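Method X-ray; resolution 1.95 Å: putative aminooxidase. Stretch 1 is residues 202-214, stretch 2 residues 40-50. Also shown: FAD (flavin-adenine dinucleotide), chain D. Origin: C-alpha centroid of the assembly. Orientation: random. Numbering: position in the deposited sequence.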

ATOM      1  N   ALA A 202      14.004  12.309   4.189  1.00 25.01           N
ATOM      2  CA  ALA A 202      15.296  12.039   4.864  1.00 25.09           C
ATOM      3  C   ALA A 202      15.116  11.228   6.134  1.00 25.29           C
ATOM      4  O   ALA A 202      15.871  10.284   6.391  1.00 24.67           O
ATOM      5  CB  ALA A 202      16.037  13.351   5.202  1.00 25.06           C
ATOM      6  N   ASP A 203      14.105  11.606   6.917  1.00 25.83           N
ATOM      7  CA  ASP A 203      13.802  10.955   8.193  1.00 26.09           C
ATOM      8  C   ASP A 203      12.761   9.861   8.038  1.00 25.31           C
ATOM      9  O   ASP A 203      12.159   9.418   9.018  1.00 25.12           O
ATOM     10  CB  ASP A 203      13.361  11.995   9.227  1.00 26.67           C
ATOM     11  CG  ASP A 203      14.533  12.813   9.759  1.00 29.66           C
ATOM     12  OD1 ASP A 203      15.435  12.216  10.415  1.00 33.40           O
ATOM     13  OD2 ASP A 203      14.560  14.042   9.516  1.00 31.62           O
ATOM     14  N   GLY A 204      12.552   9.425   6.803  1.00 24.60           N
ATOM     15  CA  GLY A 204      11.685   8.295   6.520  1.00 24.53           C
ATOM     16  C   GLY A 204      10.215   8.640   6.406  1.00 24.53           C
ATOM     17  O   GLY A 204       9.749   9.652   6.970  1.00 23.47           O
ATOM     18  N   THR A 205       9.483   7.803   5.668  1.00 24.63           N
ATOM     19  CA  THR A 205       8.051   7.992   5.526  1.00 25.19           C
ATOM     20  C   THR A 205       7.388   7.933   6.910  1.00 25.18           C
ATOM     21  O   THR A 205       6.404   8.630   7.141  1.00 25.15           O
ATOM     22  CB  THR A 205       7.392   6.973   4.564  1.00 25.14           C
ATOM     23  OG1 THR A 205       7.730   5.639   4.963  1.00 27.88           O
ATOM     24  CG2 THR A 205       7.847   7.196   3.125  1.00 25.07           C
ATOM     25  N   GLN A 206       7.953   7.146   7.836  1.00 24.83           N
ATOM     26  CA  GLN A 206       7.367   6.992   9.174  1.00 24.75           C
ATOM     27  C   GLN A 206       7.326   8.316   9.949  1.00 24.79           C
ATOM     28  O   GLN A 206       6.395   8.553  10.716  1.00 24.07           O
ATOM     29  CB  GLN A 206       8.123   5.934   9.979  1.00 24.89           C
ATOM     30  CG  GLN A 206       7.486   5.611  11.349  1.00 25.34           C
ATOM     31  CD  GLN A 206       8.207   4.508  12.116  1.00 26.23           C
ATOM     32  OE1 GLN A 206       9.401   4.251  11.892  1.00 27.02           O
ATOM     33  NE2 GLN A 206       7.480   3.842  13.023  1.00 24.05           N
ATOM     34  N   ALA A 207       8.322   9.181   9.721  1.00 24.90           N
ATOM     35  CA  ALA A 207       8.499  10.410  10.506  1.00 25.15           C
ATOM     36  C   ALA A 207       7.262  11.295  10.556  1.00 25.47           C
ATOM     37  O   ALA A 207       6.891  11.772  11.620  1.00 25.41           O
ATOM     38  CB  ALA A 207       9.681  11.219   9.974  1.00 25.01           C
ATOM     39  N   MET A 208       6.643  11.523   9.396  1.00 25.37           N
ATOM     40  CA  MET A 208       5.519  12.448   9.298  1.00 25.68           C
ATOM     41  C   MET A 208       4.236  11.926   9.950  1.00 25.53           C
ATOM     42  O   MET A 208       3.386  12.707  10.366  1.00 25.36           O
ATOM     43  CB  MET A 208       5.261  12.849   7.832  1.00 25.97           C
ATOM     44  CG  MET A 208       4.911  11.710   6.876  1.00 26.99           C
ATOM     45  SD  MET A 208       5.236  12.188   5.152  1.00 27.49           S
ATOM     46  CE  MET A 208       4.841  10.657   4.279  1.00 26.17           C
ATOM     47  N   PHE A 209       4.097  10.610  10.035  1.00 25.70           N
ATOM     48  CA  PHE A 209       2.977  10.007  10.738  1.00 25.64           C
ATOM     49  C   PHE A 209       3.244   9.944  12.248  1.00 25.47           C
ATOM     50  O   PHE A 209       2.322  10.031  13.051  1.00 25.49           O
ATOM     51  CB  PHE A 209       2.669   8.642  10.146  1.00 25.60           C
ATOM     52  CG  PHE A 209       2.154   8.716   8.747  1.00 25.83           C
ATOM     53  CD1 PHE A 209       0.857   9.182   8.492  1.00 27.59           C
ATOM     54  CD2 PHE A 209       2.958   8.369   7.680  1.00 26.31           C
ATOM     55  CE1 PHE A 209       0.364   9.277   7.187  1.00 26.78           C
ATOM     56  CE2 PHE A 209       2.480   8.451   6.380  1.00 27.14           C
ATOM     57  CZ  PHE A 209       1.171   8.902   6.128  1.00 26.35           C
ATOM     58  N   GLU A 210       4.511   9.815  12.635  1.00 25.35           N
ATOM     59  CA  GLU A 210       4.875  10.012  14.036  1.00 25.11           C
ATOM     60  C   GLU A 210       4.505  11.437  14.448  1.00 25.33           C
ATOM     61  O   GLU A 210       3.845  11.644  15.463  1.00 26.06           O
ATOM     62  CB  GLU A 210       6.360   9.713  14.266  1.00 25.16           C
ATOM     63  CG  GLU A 210       6.680   8.244  14.126  1.00 24.80           C
ATOM     64  CD  GLU A 210       8.168   7.928  14.184  1.00 24.39           C
ATOM     65  OE1 GLU A 210       9.016   8.702  13.679  1.00 23.27           O
ATOM     66  OE2 GLU A 210       8.483   6.853  14.708  1.00 25.89           O
ATOM     67  N   HIS A 211       4.859  12.414  13.620  1.00 25.08           N
ATOM     68  CA  HIS A 211       4.554  13.808  13.931  1.00 24.59           C
ATOM     69  C   HIS A 211       3.055  14.132  13.844  1.00 24.20           C
ATOM     70  O   HIS A 211       2.541  14.898  14.650  1.00 23.79           O
ATOM     71  CB  HIS A 211       5.331  14.734  13.019  1.00 25.13           C
ATOM     72  CG  HIS A 211       6.806  14.514  13.058  1.00 26.67           C
ATOM     73  ND1 HIS A 211       7.630  14.842  12.006  1.00 27.12           N
ATOM     74  CD2 HIS A 211       7.604  13.967  14.009  1.00 27.73           C
ATOM     75  CE1 HIS A 211       8.876  14.532  12.317  1.00 27.90           C
ATOM     76  NE2 HIS A 211       8.885  13.995  13.524  1.00 27.00           N
ATOM     77  N   LEU A 212       2.357  13.550  12.875  1.00 23.66           N
ATOM     78  CA  LEU A 212       0.911  13.708  12.798  1.00 23.38           C
ATOM     79  C   LEU A 212       0.237  13.274  14.105  1.00 23.01           C
ATOM     80  O   LEU A 212      -0.648  13.969  14.621  1.00 22.67           O
ATOM     81  CB  LEU A 212       0.323  12.908  11.622  1.00 23.34           C
ATOM     82  CG  LEU A 212      -1.213  12.911  11.486  1.00 22.65           C
ATOM     83  CD1 LEU A 212      -1.792  14.349  11.348  1.00 22.73           C
ATOM     84  CD2 LEU A 212      -1.631  12.036  10.320  1.00 20.58           C
ATOM     85  N   ASN A 213       0.643  12.109  14.591  1.00 22.54           N
ATOM     86  CA  ASN A 213       0.188  11.561  15.862  1.00 22.87           C
ATOM     87  C   ASN A 213       0.373  12.575  16.975  1.00 22.67           C
ATOM     88  O   ASN A 213      -0.560  12.862  17.719  1.00 22.51           O
ATOM     89  CB  ASN A 213       0.972  10.271  16.181  1.00 23.48           C
ATOM     90  CG  ASN A 213       0.415   9.506  17.383  1.00 23.09           C
ATOM     91  OD1 ASN A 213      -0.773   9.203  17.432  1.00 23.00           O
ATOM     92  ND2 ASN A 213       1.291   9.156  18.336  1.00 23.08           N
ATOM     93  N   ALA A 214       1.579  13.139  17.060  1.00 23.06           N
ATOM     94  CA  ALA A 214       1.882  14.190  18.024  1.00 22.88           C
ATOM     95  C   ALA A 214       0.932  15.389  17.921  1.00 23.24           C
ATOM     96  O   ALA A 214       0.513  15.920  18.927  1.00 22.78           O
ATOM     97  CB  ALA A 214       3.334  14.643  17.885  1.00 22.96           C
TER
HETATM   98  PA  FAD D 500      -0.967  -0.186   7.759  1.00 19.59           P
HETATM   99  O1A FAD D 500       0.096   0.742   7.250  1.00 19.96           O
HETATM  100  O2A FAD D 500      -0.703  -1.670   7.611  1.00 19.83           O
HETATM  101  O5B FAD D 500      -1.170   0.081   9.325  1.00 20.92           O
HETATM  102  C5B FAD D 500      -2.172  -0.656   9.985  1.00 23.05           C
HETATM  103  C4B FAD D 500      -2.063  -0.454  11.482  1.00 23.62           C
HETATM  104  O4B FAD D 500      -3.101  -1.173  12.116  1.00 24.57           O
HETATM  105  C3B FAD D 500      -0.721  -0.946  12.030  1.00 23.93           C
HETATM  106  O3B FAD D 500      -0.105   0.076  12.780  1.00 23.63           O
HETATM  107  C2B FAD D 500      -1.096  -2.155  12.854  1.00 24.35           C
HETATM  108  O2B FAD D 500      -0.173  -2.420  13.910  1.00 24.46           O
HETATM  109  C1B FAD D 500      -2.550  -1.828  13.235  1.00 24.38           C
HETATM  110  N9A FAD D 500      -3.278  -3.061  13.584  1.00 23.97           N
HETATM  111  C8A FAD D 500      -3.402  -4.207  12.827  1.00 24.64           C
HETATM  112  N7A FAD D 500      -4.134  -5.118  13.528  1.00 23.58           N
HETATM  113  C5A FAD D 500      -4.478  -4.564  14.723  1.00 24.46           C
HETATM  114  C6A FAD D 500      -5.203  -5.039  15.836  1.00 23.92           C
HETATM  115  N6A FAD D 500      -6.034  -6.119  15.679  1.00 23.78           N
HETATM  116  N1A FAD D 500      -5.403  -4.186  16.916  1.00 24.67           N
HETATM  117  C2A FAD D 500      -4.852  -2.913  16.942  1.00 25.15           C
HETATM  118  N3A FAD D 500      -4.136  -2.460  15.842  1.00 24.60           N
HETATM  119  C4A FAD D 500      -3.934  -3.270  14.766  1.00 24.25           C
HETATM  120  N1  FAD D 500       2.812   3.353  -0.106  1.00 25.89           N
HETATM  121  C2  FAD D 500       2.936   4.431  -0.959  1.00 28.77           C
HETATM  122  O2  FAD D 500       2.074   5.309  -0.969  1.00 25.85           O
HETATM  123  N3  FAD D 500       4.016   4.505  -1.818  1.00 29.83           N
HETATM  124  C4  FAD D 500       4.983   3.522  -1.804  1.00 29.28           C
HETATM  125  O4  FAD D 500       5.949   3.629  -2.576  1.00 30.85           O
HETATM  126  C4X FAD D 500       4.865   2.436  -0.931  1.00 27.21           C
HETATM  127  N5  FAD D 500       5.804   1.418  -0.906  1.00 24.38           N
HETATM  128  C5X FAD D 500       5.782   0.431   0.061  1.00 24.27           C
HETATM  129  C6  FAD D 500       6.817  -0.496   0.151  1.00 23.47           C
HETATM  130  C7  FAD D 500       6.800  -1.462   1.155  1.00 23.93           C
HETATM  131  C7M FAD D 500       7.942  -2.435   1.232  1.00 23.84           C
HETATM  132  C8  FAD D 500       5.741  -1.505   2.058  1.00 23.67           C
HETATM  133  C8M FAD D 500       5.674  -2.526   3.154  1.00 22.83           C
HETATM  134  C9  FAD D 500       4.709  -0.577   1.956  1.00 23.66           C
HETATM  135  C9A FAD D 500       4.709   0.394   0.954  1.00 24.16           C
HETATM  136  N10 FAD D 500       3.665   1.329   0.818  1.00 23.80           N
HETATM  137  C10 FAD D 500       3.776   2.376  -0.067  1.00 25.30           C
HETATM  138  C1' FAD D 500       2.302   1.038   1.351  1.00 20.63           C
HETATM  139  C2' FAD D 500       1.985   1.867   2.590  1.00 19.91           C
HETATM  140  O2' FAD D 500       3.041   1.827   3.544  1.00 21.29           O
HETATM  141  C3' FAD D 500       0.691   1.329   3.179  1.00 20.46           C
HETATM  142  O3' FAD D 500      -0.300   1.252   2.151  1.00 20.43           O
HETATM  143  C4' FAD D 500       0.215   2.197   4.333  1.00 20.53           C
HETATM  144  O4' FAD D 500       1.064   2.059   5.466  1.00 24.59           O
HETATM  145  C5' FAD D 500      -1.223   1.820   4.658  1.00 21.46           C
HETATM  146  O5' FAD D 500      -1.597   2.366   5.891  1.00 20.30           O
HETATM  147  P   FAD D 500      -2.808   1.700   6.738  1.00 20.53           P
HETATM  148  O1P FAD D 500      -2.987   2.421   8.060  1.00 20.58           O
HETATM  149  O2P FAD D 500      -4.033   1.744   5.893  1.00 23.73           O
HETATM  150  O3P FAD D 500      -2.361   0.191   7.055  1.00 21.28           O
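Stretch 2, residues 40-50: DHVGGKCHSPN

Stretch 2 has no regular helix or strand. It runs along the helix of stretch 1 in the opposite sense: Val42 lies nearest Glu210, Cys46 nearest Gln206 (CA to CA 4.7 Å) and Ser48 nearest Gly204 (CA to CA 5.2 Å). An irregular segment leaves backbone groups without regular partners, and the side chain of Gln206 provides partners for two such groups. Its side chain, extended with chi1 and chi2 both t, reaches across so that Gln206 NE2 donates to Val42 O (3.1 Å, nearly linear) while Gln206 OE1 accepts from Ser48 N (2.9 Å). A terminal amide suits this place because it carries a donor and an acceptor together. Ser48 returns the favor: its OG accepts from Gln206 N (3.0 Å), an amide near the start of the helix, where NH groups commonly lack a backbone carbonyl partner.

The close approach at Ser48 depends on Gly204, whose positive phi also favors glycine; a CB there would lie 2.3 Å from Ser48 CB. Between these polar ends, Cys46 points toward the helix, with Cys46 SG 3.7 Å from Phe209 CE2 and Cys46 CB 3.6 Å from Thr205 OG1. Val42 CG2 lies 3.8 Å from Glu210 CA and Val42 CG1 4.0 Å from Asn213 ND2, a short branched side chain that lets two methyls touch the helix. Water 1 accepts from Val42 N (3.0 Å) and donates weakly to Glu210 OE2 (3.3 Å), so both polar backbone atoms of Val42 are satisfied.

In a type II' turn from Gly43 to Cys46, closed by Cys46 N to Gly43 O at 2.9 Å, the CA-to-CB bond of Lys45 points away from the helix. Lys45 N donates to FAD O1A (3.0 Å) and Lys45 NZ to FAD O2A (2.6 Å), the cationic amine suiting a phosphate oxygen. Gly44 has a positive phi, which favors glycine, and a CB would lie 2.2 Å from FAD O5B, a clash.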

ATOM      1  N   ASP A  40       3.781  -1.047  19.614  1.00 26.54           N
ATOM      2  CA  ASP A  40       4.292   0.072  20.406  1.00 26.42           C
ATOM      3  C   ASP A  40       4.667   1.267  19.537  1.00 26.23           C
ATOM      4  O   ASP A  40       5.382   2.165  19.987  1.00 26.56           O
ATOM      5  CB  ASP A  40       5.501  -0.374  21.208  1.00 26.81           C
ATOM      6  CG  ASP A  40       6.699  -0.707  20.322  1.00 27.70           C
ATOM      7  OD1 ASP A  40       6.557  -0.765  19.072  1.00 27.82           O
ATOM      8  OD2 ASP A  40       7.781  -0.873  20.895  1.00 27.88           O
ATOM      9  N   HIS A  41       4.177   1.293  18.298  1.00 25.38           N
ATOM     10  CA  HIS A  41       4.587   2.305  17.351  1.00 25.21           C
ATOM     11  C   HIS A  41       3.484   2.641  16.354  1.00 25.03           C
ATOM     12  O   HIS A  41       2.487   1.921  16.208  1.00 24.96           O
ATOM     13  CB  HIS A  41       5.897   1.905  16.628  1.00 25.46           C
ATOM     14  CG  HIS A  41       5.802   0.636  15.833  1.00 25.94           C
ATOM     15  ND1 HIS A  41       6.101  -0.602  16.364  1.00 25.94           N
ATOM     16  CD2 HIS A  41       5.448   0.416  14.543  1.00 26.20           C
ATOM     17  CE1 HIS A  41       5.921  -1.530  15.439  1.00 25.27           C
ATOM     18  NE2 HIS A  41       5.537  -0.939  14.322  1.00 26.99           N
ATOM     19  N   VAL A  42       3.680   3.769  15.692  1.00 24.78           N
ATOM     20  CA  VAL A  42       2.693   4.342  14.789  1.00 24.37           C
ATOM     21  C   VAL A  42       3.325   4.517  13.398  1.00 24.86           C
ATOM     22  O   VAL A  42       4.525   4.753  13.268  1.00 24.34           O
ATOM     23  CB  VAL A  42       2.140   5.696  15.335  1.00 24.52           C
ATOM     24  CG1 VAL A  42       1.586   5.544  16.757  1.00 22.14           C
ATOM     25  CG2 VAL A  42       3.202   6.800  15.269  1.00 24.32           C
ATOM     26  N   GLY A  43       2.501   4.402  12.364  1.00 25.20           N
ATOM     27  CA  GLY A  43       2.961   4.511  10.993  1.00 24.77           C
ATOM     28  C   GLY A  43       2.667   3.262  10.183  1.00 24.87           C
ATOM     29  O   GLY A  43       2.671   3.302   8.935  1.00 23.80           O
ATOM     30  N   GLY A  44       2.407   2.150  10.882  1.00 25.06           N
ATOM     31  CA  GLY A  44       2.208   0.855  10.224  1.00 25.06           C
ATOM     32  C   GLY A  44       3.317   0.491   9.240  1.00 25.20           C
ATOM     33  O   GLY A  44       4.475   0.264   9.639  1.00 25.01           O
ATOM     34  N   LYS A  45       2.965   0.446   7.955  1.00 24.56           N
ATOM     35  CA  LYS A  45       3.898   0.015   6.905  1.00 24.68           C
ATOM     36  C   LYS A  45       4.724   1.181   6.321  1.00 24.74           C
ATOM     37  O   LYS A  45       5.545   0.992   5.415  1.00 24.61           O
ATOM     38  CB  LYS A  45       3.159  -0.777   5.814  1.00 24.40           C
ATOM     39  CG  LYS A  45       2.571  -2.093   6.334  1.00 23.31           C
ATOM     40  CD  LYS A  45       2.212  -3.052   5.209  1.00 22.96           C
ATOM     41  CE  LYS A  45       0.920  -2.637   4.501  1.00 23.11           C
ATOM     42  NZ  LYS A  45      -0.295  -2.913   5.324  1.00 21.07           N
ATOM     43  N   CYS A  46       4.492   2.378   6.851  1.00 25.00           N
ATOM     44  CA  CYS A  46       5.472   3.458   6.799  1.00 25.51           C
ATOM     45  C   CYS A  46       6.359   3.266   8.017  1.00 25.48           C
ATOM     46  O   CYS A  46       6.018   3.715   9.118  1.00 25.76           O
ATOM     47  CB  CYS A  46       4.802   4.817   6.842  1.00 25.64           C
ATOM     48  SG  CYS A  46       3.804   5.155   5.391  1.00 26.87           S
ATOM     49  N   HIS A  47       7.484   2.584   7.808  1.00 25.30           N
ATOM     50  CA  HIS A  47       8.302   2.071   8.905  1.00 25.40           C
ATOM     51  C   HIS A  47       9.756   2.317   8.616  1.00 25.42           C
ATOM     52  O   HIS A  47      10.341   1.666   7.734  1.00 25.48           O
ATOM     53  CB  HIS A  47       8.048   0.579   9.076  1.00 25.41           C
ATOM     54  CG  HIS A  47       8.480   0.040  10.400  1.00 26.78           C
ATOM     55  ND1 HIS A  47       7.823   0.346  11.572  1.00 27.99           N
ATOM     56  CD2 HIS A  47       9.496  -0.785  10.741  1.00 26.64           C
ATOM     57  CE1 HIS A  47       8.415  -0.274  12.578  1.00 27.79           C
ATOM     58  NE2 HIS A  47       9.426  -0.974  12.099  1.00 26.76           N
ATOM     59  N   SER A  48      10.349   3.222   9.392  1.00 25.44           N
ATOM     60  CA  SER A  48      11.674   3.754   9.108  1.00 25.71           C
ATOM     61  C   SER A  48      12.624   3.643  10.318  1.00 25.85           C
ATOM     62  O   SER A  48      12.796   4.605  11.064  1.00 25.26           O
ATOM     63  CB  SER A  48      11.539   5.219   8.678  1.00 25.94           C
ATOM     64  OG  SER A  48      10.426   5.393   7.809  1.00 25.97           O
ATOM     65  N   PRO A  49      13.245   2.466  10.514  1.00 25.67           N
ATOM     66  CA  PRO A  49      14.188   2.312  11.621  1.00 25.43           C
ATOM     67  C   PRO A  49      15.561   2.936  11.391  1.00 25.19           C
ATOM     68  O   PRO A  49      15.902   3.334  10.281  1.00 24.83           O
ATOM     69  CB  PRO A  49      14.319   0.789  11.775  1.00 25.42           C
ATOM     70  CG  PRO A  49      13.360   0.173  10.787  1.00 24.94           C
ATOM     71  CD  PRO A  49      13.094   1.212   9.759  1.00 25.73           C
ATOM     72  N   ASN A  50      16.337   2.985  12.466  1.00 24.74           N
ATOM     73  CA  ASN A  50      17.616   3.662  12.479  1.00 24.44           C
ATOM     74  C   ASN A  50      18.776   2.688  12.267  1.00 24.08           C
ATOM     75  O   ASN A  50      18.726   1.526  12.696  1.00 24.15           O
ATOM     76  CB  ASN A  50      17.827   4.390  13.811  1.00 24.14           C
ATOM     77  CG  ASN A  50      16.781   5.444  14.091  1.00 23.97           C
ATOM     78  OD1 ASN A  50      16.990   6.620  13.805  1.00 25.49           O
ATOM     79  ND2 ASN A  50      15.668   5.041  14.691  1.00 23.60           N
TER
HETATM   80  O   HOH W   1       6.215   5.180  16.427  1.00 24.56           O